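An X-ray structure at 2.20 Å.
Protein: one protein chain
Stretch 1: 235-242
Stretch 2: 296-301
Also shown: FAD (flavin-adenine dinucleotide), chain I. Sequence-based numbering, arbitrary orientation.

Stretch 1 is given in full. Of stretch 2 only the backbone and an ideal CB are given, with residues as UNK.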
ATOM      1  N   GLY A 235       7.417  -3.273  -2.766  1.00 18.77           N
ATOM      2  CA  GLY A 235       8.621  -3.506  -1.952  1.00 19.06           C
ATOM      3  C   GLY A 235       8.324  -4.322  -0.723  1.00 19.30           C
ATOM      4  O   GLY A 235       7.206  -4.224  -0.154  1.00 19.13           O
ATOM      5  N   ALA A 236       9.292  -5.153  -0.327  1.00 19.76           N
ATOM      6  CA  ALA A 236       9.149  -6.003   0.850  1.00 20.11           C
ATOM      7  C   ALA A 236       9.464  -5.280   2.151  1.00 20.16           C
ATOM      8  O   ALA A 236       8.915  -5.661   3.182  1.00 20.34           O
ATOM      9  CB  ALA A 236      10.033  -7.230   0.733  1.00 20.70           C
ATOM     10  N   ILE A 237      10.332  -4.264   2.132  1.00 20.06           N
ATOM     11  CA  ILE A 237      10.833  -3.690   3.384  1.00 20.24           C
ATOM     12  C   ILE A 237      10.593  -2.185   3.582  1.00 19.84           C
ATOM     13  O   ILE A 237      11.157  -1.609   4.524  1.00 20.02           O
ATOM     14  CB  ILE A 237      12.330  -4.055   3.640  1.00 20.75           C
ATOM     15  CG1 ILE A 237      13.291  -3.324   2.695  1.00 20.60           C
ATOM     16  CG2 ILE A 237      12.501  -5.558   3.528  1.00 21.25           C
ATOM     17  CD1 ILE A 237      14.740  -3.496   3.094  1.00 21.12           C
ATOM     18  N   GLY A 238       9.714  -1.562   2.787  1.00 19.37           N
ATOM     19  CA  GLY A 238       9.521  -0.110   2.839  1.00 19.05           C
ATOM     20  C   GLY A 238       8.165   0.230   3.423  1.00 18.90           C
ATOM     21  O   GLY A 238       7.893  -0.033   4.596  1.00 19.16           O
ATOM     22  N   GLY A 239       7.322   0.827   2.599  1.00 18.55           N
ATOM     23  CA  GLY A 239       5.983   1.205   3.023  1.00 18.43           C
ATOM     24  C   GLY A 239       5.069   0.033   3.348  1.00 18.56           C
ATOM     25  O   GLY A 239       4.180   0.164   4.184  1.00 18.65           O
ATOM     26  N   TRP A 240       5.263  -1.100   2.681  1.00 18.63           N
ATOM     27  CA  TRP A 240       4.340  -2.219   2.841  1.00 18.75           C
ATOM     28  C   TRP A 240       4.271  -2.692   4.310  1.00 19.12           C
ATOM     29  O   TRP A 240       3.200  -2.571   4.916  1.00 19.13           O
ATOM     30  CB  TRP A 240       4.619  -3.356   1.830  1.00 18.83           C
ATOM     31  CG  TRP A 240       3.584  -4.424   1.790  1.00 18.92           C
ATOM     32  CD1 TRP A 240       2.531  -4.525   0.941  1.00 18.72           C
ATOM     33  CD2 TRP A 240       3.527  -5.576   2.633  1.00 19.31           C
ATOM     34  NE1 TRP A 240       1.799  -5.649   1.226  1.00 18.92           N
ATOM     35  CE2 TRP A 240       2.403  -6.318   2.252  1.00 19.29           C
ATOM     36  CE3 TRP A 240       4.309  -6.033   3.695  1.00 19.72           C
ATOM     37  CZ2 TRP A 240       2.034  -7.492   2.890  1.00 19.64           C
ATOM     38  CZ3 TRP A 240       3.946  -7.211   4.321  1.00 20.11           C
ATOM     39  CH2 TRP A 240       2.829  -7.943   3.911  1.00 20.06           C
ATOM     40  N   PRO A 241       5.416  -3.150   4.910  1.00 19.48           N
ATOM     41  CA  PRO A 241       5.367  -3.597   6.293  1.00 19.92           C
ATOM     42  C   PRO A 241       5.190  -2.451   7.303  1.00 19.96           C
ATOM     43  O   PRO A 241       4.510  -2.603   8.300  1.00 20.22           O
ATOM     44  CB  PRO A 241       6.733  -4.299   6.486  1.00 20.34           C
ATOM     45  CG  PRO A 241       7.650  -3.537   5.603  1.00 20.08           C
ATOM     46  CD  PRO A 241       6.798  -3.199   4.388  1.00 19.57           C
ATOM     47  N   SER A 242       5.760  -1.300   7.018  1.00 19.73           N
ATOM     48  CA  SER A 242       5.756  -0.176   7.982  1.00 19.85           C
ATOM     49  C   SER A 242       4.355   0.394   8.237  1.00 19.72           C
ATOM     50  O   SER A 242       4.068   0.935   9.319  1.00 20.00           O
ATOM     51  CB  SER A 242       6.716   0.939   7.522  1.00 19.65           C
ATOM     52  OG  SER A 242       6.181   1.700   6.446  1.00 19.19           O
ATOM     53  N   UNK A 296      16.448   5.030   7.016  1.00 20.52           N
ATOM     54  CA  UNK A 296      16.458   4.301   5.744  1.00 20.28           C
ATOM     55  C   UNK A 296      16.627   2.811   6.034  1.00 20.69           C
ATOM     56  O   UNK A 296      17.684   2.383   6.506  1.00 21.19           O
ATOM     57  CB  UNK A 296      17.572   4.807   4.825  1.00 20.28           C
ATOM     58  N   UNK A 297      15.592   2.025   5.713  1.00 20.51           N
ATOM     59  CA  UNK A 297      15.606   0.599   6.000  1.00 20.91           C
ATOM     60  C   UNK A 297      16.458  -0.121   4.942  1.00 21.04           C
ATOM     61  O   UNK A 297      16.121  -0.155   3.750  1.00 20.68           O
ATOM     62  CB  UNK A 297      14.183   0.039   6.032  1.00 20.91           C
ATOM     63  N   UNK A 298      17.581  -0.672   5.408  1.00 21.64           N
ATOM     64  CA  UNK A 298      18.530  -1.369   4.546  1.00 21.93           C
ATOM     65  C   UNK A 298      18.198  -2.834   4.400  1.00 22.26           C
ATOM     66  O   UNK A 298      18.451  -3.436   3.351  1.00 22.32           O
ATOM     67  CB  UNK A 298      19.952  -1.217   5.091  1.00 21.93           C
ATOM     68  N   UNK A 299      17.714  -3.438   5.474  1.00 22.57           N
ATOM     69  CA  UNK A 299      17.401  -4.858   5.463  1.00 22.97           C
ATOM     70  C   UNK A 299      16.386  -5.159   6.551  1.00 23.04           C
ATOM     71  O   UNK A 299      16.284  -4.428   7.530  1.00 23.05           O
ATOM     72  CB  UNK A 299      18.664  -5.700   5.652  1.00 22.97           C
ATOM     73  N   UNK A 300      15.645  -6.244   6.387  1.00 23.15           N
ATOM     74  CA  UNK A 300      14.854  -6.791   7.494  1.00 23.43           C
ATOM     75  C   UNK A 300      15.001  -8.302   7.492  1.00 24.08           C
ATOM     76  O   UNK A 300      15.322  -8.943   6.474  1.00 24.16           O
ATOM     77  CB  UNK A 300      13.382  -6.388   7.383  1.00 23.43           C
ATOM     78  N   UNK A 301      14.781  -8.867   8.667  1.00 24.63           N
ATOM     79  CA  UNK A 301      14.552 -10.288   8.800  1.00 25.22           C
ATOM     80  C   UNK A 301      13.052 -10.471   9.058  1.00 24.87           C
ATOM     81  O   UNK A 301      12.504  -9.777   9.914  1.00 24.70           O
ATOM     82  CB  UNK A 301      15.404 -10.894   9.917  1.00 25.22           C
TER
HETATM   83  PA  FAD I 601       7.470   3.247  -2.314  1.00 15.73           P
HETATM   84  O1A FAD I 601       6.613   4.243  -3.090  1.00 16.33           O
HETATM   85  O2A FAD I 601       8.813   2.931  -2.894  1.00 14.61           O
HETATM   86  O5B FAD I 601       7.623   3.811  -0.847  1.00 13.82           O
HETATM   87  C5B FAD I 601       6.489   3.934  -0.035  1.00 13.38           C
HETATM   88  C4B FAD I 601       6.846   4.761   1.187  1.00 12.87           C
HETATM   89  O4B FAD I 601       7.812   4.021   1.915  1.00 12.82           O
HETATM   90  C3B FAD I 601       7.481   6.103   0.924  1.00 12.31           C
HETATM   91  O3B FAD I 601       7.158   6.951   2.033  1.00 12.69           O
HETATM   92  C2B FAD I 601       8.964   5.836   0.985  1.00 12.77           C
HETATM   93  O2B FAD I 601       9.761   6.925   1.468  1.00 12.30           O
HETATM   94  C1B FAD I 601       9.039   4.731   2.003  1.00 12.89           C
HETATM   95  N9A FAD I 601      10.127   3.763   1.832  1.00 13.21           N
HETATM   96  C8A FAD I 601      10.244   2.852   0.856  1.00 14.09           C
HETATM   97  N7A FAD I 601      11.347   2.100   1.030  1.00 14.08           N
HETATM   98  C5A FAD I 601      11.934   2.535   2.141  1.00 13.77           C
HETATM   99  C6A FAD I 601      13.137   2.142   2.875  1.00 13.93           C
HETATM  100  N6A FAD I 601      13.866   1.119   2.372  1.00 14.13           N
HETATM  101  N1A FAD I 601      13.442   2.840   4.000  1.00 13.83           N
HETATM  102  C2A FAD I 601      12.657   3.859   4.438  1.00 14.21           C
HETATM  103  N3A FAD I 601      11.517   4.257   3.817  1.00 13.99           N
HETATM  104  C4A FAD I 601      11.126   3.624   2.680  1.00 13.66           C
HETATM  105  N1  FAD I 601      -0.520  -3.201  -0.030  1.00 11.40           N
HETATM  106  C2  FAD I 601      -1.030  -4.246   0.661  1.00 11.65           C
HETATM  107  O2  FAD I 601      -1.087  -4.171   1.915  1.00 12.31           O
HETATM  108  N3  FAD I 601      -1.452  -5.371   0.050  1.00 11.81           N
HETATM  109  C4  FAD I 601      -1.430  -5.520  -1.286  1.00 12.03           C
HETATM  110  O4  FAD I 601      -1.840  -6.555  -1.850  1.00 13.38           O
HETATM  111  C4X FAD I 601      -0.904  -4.416  -2.117  1.00 11.93           C
HETATM  112  N5  FAD I 601      -0.865  -4.504  -3.462  1.00 11.39           N
HETATM  113  C5X FAD I 601      -0.369  -3.478  -4.197  1.00 10.96           C
HETATM  114  C6  FAD I 601      -0.317  -3.594  -5.586  1.00  9.80           C
HETATM  115  C7  FAD I 601       0.198  -2.584  -6.380  1.00  8.66           C
HETATM  116  C7M FAD I 601       0.155  -2.864  -7.863  1.00  8.75           C
HETATM  117  C8  FAD I 601       0.726  -1.345  -5.741  1.00  7.38           C
HETATM  118  C8M FAD I 601       1.352  -0.208  -6.536  1.00  4.60           C
HETATM  119  C9  FAD I 601       0.655  -1.216  -4.358  1.00  9.18           C
HETATM  120  C9A FAD I 601       0.136  -2.235  -3.540  1.00 10.70           C
HETATM  121  N10 FAD I 601       0.078  -2.150  -2.122  1.00 12.01           N
HETATM  122  C10 FAD I 601      -0.444  -3.224  -1.389  1.00 11.68           C
HETATM  123  C1' FAD I 601       0.467  -0.931  -1.374  1.00 13.09           C
HETATM  124  C2' FAD I 601       1.817  -0.845  -0.742  1.00 14.05           C
HETATM  125  O2' FAD I 601       1.743  -1.529   0.507  1.00 13.99           O
HETATM  126  C3' FAD I 601       2.154   0.624  -0.467  1.00 15.12           C
HETATM  127  O3' FAD I 601       1.978   1.437  -1.642  1.00 16.26           O
HETATM  128  C4' FAD I 601       3.570   0.789   0.069  1.00 15.51           C
HETATM  129  O4' FAD I 601       3.827   2.174   0.320  1.00 16.74           O
HETATM  130  C5' FAD I 601       4.598   0.222  -0.897  1.00 15.36           C
HETATM  131  O5' FAD I 601       5.906   0.375  -0.375  1.00 15.25           O
HETATM  132  P   FAD I 601       7.027   0.503  -1.484  1.00 15.53           P
HETATM  133  O1P FAD I 601       6.864  -0.591  -2.503  1.00 15.56           O
HETATM  134  O2P FAD I 601       8.320   0.654  -0.754  1.00 17.65           O
HETATM  135  O3P FAD I 601       6.578   1.899  -2.167  1.00 15.91           O

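Position 296 opens the strand with extended backbone angles (phi/psi -90/115). Its ideal CB has no atom of stretch 1 within 5.5 Å, so this contact places no demand on the side chain; the extended backbone would suit a beta-branched residue, but many others would fit. The deposited residue is Ile296, with chi1 m and chi2 t. Its nearest side-chain atom, Ile296 CG2, is 8.0 Å from Ile237 CD1, and the residue's nearest approach to the cofactor is through backbone, CA to FAD N1A at 3.8 Å.

Position 297 is fixed first by its main chain. Its N donates to FAD N1A at 2.9 Å (N-H...acceptor angle 163°), and FAD N6A donates to its O at 2.9 Å (167°). This pair reads the adenine edge without using a side chain, so it leaves identity open, apart from the free backbone N-H that proline lacks. CA-to-CB points toward stretch 1, and the ideal CB lies 3.8 Å from Ile237 O. The terminal methyl of Ile237 is close by, its CD1 being 3.7 Å from the carbonyl O of 297. A small or medium apolar side chain suits this setting: alanine, valine, or another aliphatic residue. The deposited residue is Val297, chi1 t, whose CG1 meets Ile237 CD1 at 4.0 Å, an apolar contact.

At position 298 CA-to-CB points away, and the ideal CB finds nothing of stretch 1 within 5.5 Å. The backbone turns from extended values to -88/-36, and its O, 3.7 Å from Ile237 CD1, makes the contact. Stretch 1 therefore leaves the choice wide. It is Leu298, chi1 m and chi2 t; its nearest side-chain atom, Leu298 CB, is 6.0 Å from Ile237 CD1.

Position 299 returns to an extended conformation (-157/156) and again points away, its ideal CB 5.2 Å from Ile237 CD1. The closer approach is again backbone, N to Ile237 CD1 at 3.8 Å. Small, polar or larger outward side chains are all compatible with this evidence. The residue is Ser299, chi1 p.

Position 300 faces stretch 1 squarely: CA-to-CB points toward it, the ideal CB is 4.0 Å from Ile237 CG2, and its CA and that of Ile237 are 6.5 Å apart, the nearest pair across the stretches. Beyond CG2 lie the Pro241 ring and the carbonyl O of Ala236. An aliphatic chain could cover the apolar surface; a long chain with a donor, such as glutamine or lysine, could also extend toward the carbonyl. The residue is Gln300, with chi1 m and chi2 t carrying the amide in over Ile237 and the Pro241 ring. OE1 lies 3.5 Å from Ile237 CG2 and 3.8 Å from Pro241 CG. No direct hydrogen bond links the stretches; instead one water donates to Ala236 O (2.7 Å) and Gln300 OE1 (2.9 Å), joining two acceptors that could not bond each other.

Position 301 points away, without a neighbour in stretch 1 within 5.5 Å of its ideal CB, and is unconstrained here. It is His301, chi1 m; His301 CB, the closest atom of its side chain, is 8.8 Å from Ile237 CG2.

Stretch 2, residues 296-301: IVLSQH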
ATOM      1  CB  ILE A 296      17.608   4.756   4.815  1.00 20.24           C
ATOM      2  CG1 ILE A 296      17.568   6.260   4.574  1.00 19.93           C
ATOM      3  CG2 ILE A 296      17.530   4.035   3.467  1.00 20.04           C
ATOM      4  CD1 ILE A 296      18.922   6.834   4.213  1.00 20.07           C
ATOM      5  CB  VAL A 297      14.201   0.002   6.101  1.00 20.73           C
ATOM      6  CG1 VAL A 297      14.280  -1.468   6.492  1.00 21.23           C
ATOM      7  CG2 VAL A 297      13.359   0.772   7.114  1.00 20.66           C
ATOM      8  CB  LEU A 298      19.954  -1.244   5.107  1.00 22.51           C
ATOM      9  CG  LEU A 298      20.457   0.170   5.405  1.00 22.32           C
ATOM     10  CD1 LEU A 298      21.846   0.121   5.964  1.00 22.98           C
ATOM     11  CD2 LEU A 298      20.290   1.082   4.203  1.00 21.70           C
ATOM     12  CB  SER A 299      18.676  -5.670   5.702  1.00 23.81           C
ATOM     13  OG  SER A 299      18.990  -5.659   7.077  1.00 24.33           O
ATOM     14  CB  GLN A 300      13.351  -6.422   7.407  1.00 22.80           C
ATOM     15  CG  GLN A 300      13.015  -4.924   7.601  1.00 22.25           C
ATOM     16  CD  GLN A 300      11.535  -4.563   7.361  1.00 21.67           C
ATOM     17  OE1 GLN A 300      10.833  -5.264   6.636  1.00 21.49           O
ATOM     18  NE2 GLN A 300      11.063  -3.491   7.998  1.00 21.45           N
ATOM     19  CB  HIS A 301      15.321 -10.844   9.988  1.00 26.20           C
ATOM     20  CG  HIS A 301      16.800 -10.932   9.790  1.00 26.75           C
ATOM     21  ND1 HIS A 301      17.594  -9.847   9.470  1.00 26.43           N
ATOM     22  CD2 HIS A 301      17.640 -11.977   9.964  1.00 27.70           C
ATOM     23  CE1 HIS A 301      18.866 -10.231   9.433  1.00 27.14           C
ATOM     24  NE2 HIS A 301      18.920 -11.523   9.719  1.00 27.93           N
TER
HETATM   25  O   HOH W   1       8.790  -7.053   5.528  1.00 14.20           O
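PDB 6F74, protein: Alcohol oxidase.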